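Local coordinates for hypothetical protein AGR_pAT_315 (Agrobacterium tumefaciens str. C58, PDB 1VQY) that is of unknown function but belongs to the NIPSNAP family, whose members fold as dimeric alpha-beta barrel (ferredoxin-like) domains, at residues I41-L46 with H65-A70; Q28-L33 with V97-S102. All coordinates share one frame; numbering follows the deposited sequence.

Contact 1 (I41-L46 with H65-A70)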
# COMPACT_ATOMS: atom_id res chain seq x y z
N ILE B 41 -7.09 14.57 29.64
CA ILE B 41 -5.84 14.06 30.21
C ILE B 41 -4.66 14.38 29.31
O ILE B 41 -3.68 14.96 29.72
CB ILE B 41 -5.88 12.53 30.37
CG1 ILE B 41 -7.04 12.13 31.28
CG2 ILE B 41 -4.54 12.01 30.93
CD1 ILE B 41 -7.42 10.67 31.19
N GLN B 42 -4.80 13.96 28.06
CA GLN B 42 -3.77 14.02 27.03
C GLN B 42 -3.23 15.43 26.75
O GLN B 42 -2.02 15.65 26.77
CB GLN B 42 -4.37 13.40 25.73
CG GLN B 42 -3.37 12.93 24.70
CD GLN B 42 -4.01 12.10 23.58
OE1 GLN B 42 -5.15 12.33 23.19
NE2 GLN B 42 -3.25 11.13 23.05
N ALA B 43 -4.12 16.40 26.50
CA ALA B 43 -3.70 17.70 25.94
C ALA B 43 -2.83 18.56 26.87
O ALA B 43 -1.79 19.06 26.44
CB ALA B 43 -4.91 18.51 25.42
N PRO B 44 -3.25 18.72 28.14
CA PRO B 44 -2.44 19.47 29.08
C PRO B 44 -1.00 18.99 29.20
O PRO B 44 -0.09 19.81 29.45
CB PRO B 44 -3.18 19.25 30.41
CG PRO B 44 -4.58 19.02 30.01
CD PRO B 44 -4.50 18.24 28.76
N ILE B 45 -0.80 17.68 29.02
CA ILE B 45 0.48 17.01 29.20
C ILE B 45 1.33 17.15 27.96
O ILE B 45 2.47 17.59 28.01
CB ILE B 45 0.30 15.50 29.54
CG1 ILE B 45 -0.36 15.36 30.91
CG2 ILE B 45 1.63 14.78 29.55
CD1 ILE B 45 -0.57 13.92 31.37
N LEU B 46 0.77 16.77 26.82
CA LEU B 46 1.48 16.88 25.55
C LEU B 46 1.61 18.36 25.12
O LEU B 46 2.55 18.74 24.45
CB LEU B 46 0.81 16.02 24.48
CG LEU B 46 0.61 14.55 24.88
CD1 LEU B 46 0.01 13.78 23.70
CD2 LEU B 46 1.88 13.89 25.36
N HIS B 65 -4.94 13.13 14.10
CA HIS B 65 -4.68 14.22 15.06
C HIS B 65 -3.24 14.74 15.01
O HIS B 65 -2.30 13.98 14.79
CB HIS B 65 -5.09 13.87 16.50
CG HIS B 65 -4.79 12.46 16.92
ND1 HIS B 65 -3.92 12.16 17.95
CD2 HIS B 65 -5.28 11.28 16.49
CE1 HIS B 65 -3.88 10.86 18.13
NE2 HIS B 65 -4.69 10.30 17.25
N MSE B 66 -3.11 16.05 15.18
CA MSE B 66 -1.83 16.73 15.10
C MSE B 66 -1.42 17.38 16.40
O MSE B 66 -2.24 18.01 17.07
CB MSE B 66 -1.85 17.77 13.99
CG MSE B 66 -1.40 17.25 12.65
SE MSE B 66 -2.03 18.46 11.24
CE MSE B 66 -1.08 17.73 9.79
N TRP B 67 -0.14 17.23 16.72
CA TRP B 67 0.43 17.70 17.98
C TRP B 67 1.68 18.51 17.73
O TRP B 67 2.57 18.04 17.01
CB TRP B 67 0.78 16.52 18.86
CG TRP B 67 -0.43 15.70 19.23
CD1 TRP B 67 -0.92 14.63 18.55
CD2 TRP B 67 -1.31 15.90 20.35
NE1 TRP B 67 -2.04 14.14 19.18
CE2 TRP B 67 -2.30 14.90 20.29
CE3 TRP B 67 -1.35 16.83 21.40
CZ2 TRP B 67 -3.31 14.78 21.25
CZ3 TRP B 67 -2.36 16.73 22.34
CH2 TRP B 67 -3.33 15.71 22.26
N GLY B 68 1.75 19.70 18.34
CA GLY B 68 2.89 20.59 18.22
C GLY B 68 3.87 20.33 19.34
O GLY B 68 3.45 20.15 20.50
N TYR B 69 5.16 20.27 19.00
CA TYR B 69 6.23 20.15 19.99
C TYR B 69 7.41 21.06 19.64
O TYR B 69 7.58 21.47 18.49
CB TYR B 69 6.74 18.72 20.09
CG TYR B 69 5.76 17.71 20.60
CD1 TYR B 69 5.47 17.59 21.96
CD2 TYR B 69 5.13 16.84 19.73
CE1 TYR B 69 4.58 16.65 22.43
CE2 TYR B 69 4.22 15.89 20.18
CZ TYR B 69 3.96 15.80 21.54
OH TYR B 69 3.05 14.85 21.98
N ALA B 70 8.23 21.36 20.65
CA ALA B 70 9.38 22.25 20.45
C ALA B 70 10.56 21.51 19.84
O ALA B 70 11.31 22.07 19.03
CB ALA B 70 9.78 22.90 21.78
O HOH W 1 1.59 18.90 21.49
O HOH W 2 3.89 20.90 23.22

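Contact 2 (Q28-L33 with V97-S102)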
# COMPACT_ATOMS: atom_id res chain seq x y z
N GLN B 28 -17.98 6.13 16.80
CA GLN B 28 -18.64 6.94 17.81
C GLN B 28 -18.19 6.59 19.22
O GLN B 28 -18.17 7.45 20.10
CB GLN B 28 -20.17 6.85 17.70
CG GLN B 28 -20.73 7.43 16.39
CD GLN B 28 -20.27 8.86 16.11
OE1 GLN B 28 -20.40 9.75 16.95
NE2 GLN B 28 -19.69 9.07 14.92
N GLU B 29 -17.84 5.33 19.44
CA GLU B 29 -17.30 4.89 20.73
C GLU B 29 -15.89 5.45 20.94
O GLU B 29 -15.58 6.00 22.00
CB GLU B 29 -17.30 3.37 20.80
CG GLU B 29 -17.10 2.78 22.18
CD GLU B 29 -17.08 1.25 22.17
OE1 GLU B 29 -17.66 0.64 21.23
OE2 GLU B 29 -16.48 0.65 23.10
N TYR B 30 -15.04 5.33 19.92
CA TYR B 30 -13.71 5.95 19.92
C TYR B 30 -13.80 7.43 20.25
O TYR B 30 -13.15 7.91 21.18
CB TYR B 30 -13.02 5.80 18.55
CG TYR B 30 -11.68 6.46 18.52
CD1 TYR B 30 -11.56 7.83 18.20
CD2 TYR B 30 -10.51 5.76 18.84
CE1 TYR B 30 -10.32 8.46 18.18
CE2 TYR B 30 -9.26 6.39 18.83
CZ TYR B 30 -9.19 7.75 18.51
OH TYR B 30 -7.98 8.42 18.50
N LEU B 31 -14.61 8.15 19.48
CA LEU B 31 -14.82 9.58 19.66
C LEU B 31 -15.32 9.97 21.04
O LEU B 31 -14.90 10.99 21.60
CB LEU B 31 -15.79 10.09 18.61
CG LEU B 31 -15.21 10.21 17.21
CD1 LEU B 31 -16.30 10.74 16.27
CD2 LEU B 31 -13.93 11.11 17.18
N LYS B 32 -16.24 9.16 21.58
CA LYS B 32 -16.88 9.44 22.85
C LYS B 32 -15.87 9.33 23.98
O LYS B 32 -15.85 10.16 24.89
CB LYS B 32 -18.05 8.49 23.10
CG LYS B 32 -18.71 8.70 24.46
CD LYS B 32 -19.83 7.72 24.76
CE LYS B 32 -20.76 8.34 25.81
NZ LYS B 32 -21.84 7.41 26.24
N LEU B 33 -15.06 8.28 23.94
CA LEU B 33 -13.98 8.13 24.90
C LEU B 33 -13.02 9.32 24.90
O LEU B 33 -12.65 9.83 25.96
CB LEU B 33 -13.19 6.85 24.63
CG LEU B 33 -13.89 5.61 25.16
CD1 LEU B 33 -13.27 4.38 24.53
CD2 LEU B 33 -13.82 5.56 26.68
N VAL B 97 -7.89 -0.80 22.10
CA VAL B 97 -8.61 -1.96 21.59
C VAL B 97 -9.55 -1.63 20.39
O VAL B 97 -9.94 -2.52 19.64
CB VAL B 97 -9.41 -2.67 22.71
CG1 VAL B 97 -10.56 -1.83 23.18
CG2 VAL B 97 -9.91 -4.05 22.22
N LEU B 98 -9.88 -0.35 20.22
CA LEU B 98 -10.78 0.06 19.14
C LEU B 98 -10.02 0.42 17.87
O LEU B 98 -10.64 0.70 16.84
CB LEU B 98 -11.58 1.28 19.57
CG LEU B 98 -12.55 1.15 20.76
CD1 LEU B 98 -13.28 2.46 20.95
CD2 LEU B 98 -13.53 0.02 20.53
N ILE B 99 -8.69 0.41 17.95
CA ILE B 99 -7.81 0.84 16.86
C ILE B 99 -7.34 -0.38 16.07
O ILE B 99 -6.76 -1.31 16.64
CB ILE B 99 -6.58 1.64 17.41
CG1 ILE B 99 -7.07 2.91 18.13
CG2 ILE B 99 -5.64 2.04 16.29
CD1 ILE B 99 -6.06 3.58 19.00
N GLU B 100 -7.61 -0.37 14.77
CA GLU B 100 -7.18 -1.44 13.88
C GLU B 100 -5.71 -1.23 13.45
O GLU B 100 -4.92 -2.15 13.49
CB GLU B 100 -8.10 -1.51 12.63
CG GLU B 100 -7.83 -2.70 11.65
CD GLU B 100 -7.74 -2.27 10.15
OE1 GLU B 100 -8.79 -1.94 9.54
OE2 GLU B 100 -6.61 -2.28 9.59
N SER B 101 -5.37 -0.02 13.04
CA SER B 101 -4.02 0.33 12.62
C SER B 101 -3.67 1.72 13.07
O SER B 101 -4.53 2.54 13.31
CB SER B 101 -3.89 0.32 11.09
OG SER B 101 -4.14 -0.96 10.58
N SER B 102 -2.38 1.99 13.11
CA SER B 102 -1.88 3.30 13.48
C SER B 102 -0.55 3.58 12.80
O SER B 102 0.21 2.66 12.49
CB SER B 102 -1.74 3.37 15.00
OG SER B 102 -1.24 2.14 15.52

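Contact 1 (I41-L46 with H65-A70)
Leu46 touches two aromatic side chains of the strand, Trp67 and Tyr69. Its CB lies 3.8 Å from Trp67 CE3 and 3.6 Å from Tyr69 OH. Its CG is next to the same phenol oxygen. At the tip, both methyls, Leu46 CD1 and CD2, lie 3.7 Å from Tyr69 OH. CD1 also rests over one face of the indole, 3.9 Å from the centroid of the six-membered ring of Trp67 and only 6° off the ring normal, a CH-pi contact.

Gln42, one turn earlier, comes to the far end of the indole. Its CG meets Trp67 CH2, and its CD comes within 3.6 Å of Trp67 CZ2. The two side chains cross at about a right angle, with amide and ring planes 56° apart. Ala43 CA reaches the ring edge near Trp67 CZ3. A bond within the strand helps to hold the rotation of the indole. Trp67 NE1 donates a hydrogen bond to His65 ND1, 3.0 Å long and nearly straight at 163°, lying close to both ring planes.

No direct hydrogen bond joins helix and strand. Water 2 bridges them instead, donating to Leu46 O (2.8 Å) and to Gly68 O. This polar link lies at the C-terminal end of the helix.

Around the contact, Trp88 of helix 86-96 also touches Gln42, and Arg75 and Arg79 of helix 72-84 touch Tyr69. On the sheet, Met66, a selenomethionine here, packs on Met66 of a second subunit. A helix laid on one face of an antiparallel sheet, with another subunit against the sheet, is consistent with the dimeric alpha-beta barrel fold of the family's clan.

Contact 2 (Q28-L33 with V97-S102)
Leu98 points its side chain at helix 27-46 and touches Glu29, Tyr30 and Leu33. The contact belongs to the ferredoxin-like alpha-beta fold of this family. It joins the first helix to the short link between helix 86-96 and strand 99-109, which is outermost within this chain and bonded at Ser102 to a third subunit.

Leu98 and Glu29 cross at about a right angle. The extended Glu29 chain runs past the leucine methyls. Glu29 CG is 4.0 Å from Leu98 CD1, and Glu29 OE2 is equally far from Leu98 CD2. Leu33 meets Leu98 obliquely, CD1 to CD1, at 4.1 Å. Phe91, Arg94 and Leu95 of helix 86-96 also touch Leu33.

Tyr30 meets Leu98 with its CB, 4.1 Å from Leu98 CD1, while its ring meets Ile99. The ring crosses the Ile99 side chain obliquely, and its CE2 lies 4.2 Å from Ile99 CG1. Tyr20 of strand 14-22 touches both of these side chains. The phenol oxygen of Tyr30 is hydrogen-bonded to Tyr52 OH.

No hydrogen bond runs between the two segments. The touching is by carbon atoms for the most part. Just beyond Ile99, a classic beta bulge at Glu100 and Ser101 opposite Arg21 breaks the strand.

The shortest approach across the segments involves the helix backbone: Leu98 CD1 lies 3.5 Å from Tyr30 N.

Both contacts use helix 27-46 and reach the same antiparallel sheet, with centres about 18 Å apart. Contact 1 takes the C-terminal end of the helix and lies near the centre of the chain, where nearly all its touching residues are buried. Contact 2 takes the N-terminal part and is only partly buried, with exposed Glu29 at its border. Contact 1 is aromatic and has a water bridge. Contact 2 is mainly aliphatic packing, with the hydroxyl of Tyr30 bonded to Tyr52 outside the contact. The two meet where His65 NE2 lies 4.0 Å from Tyr30 OH, a packing contact.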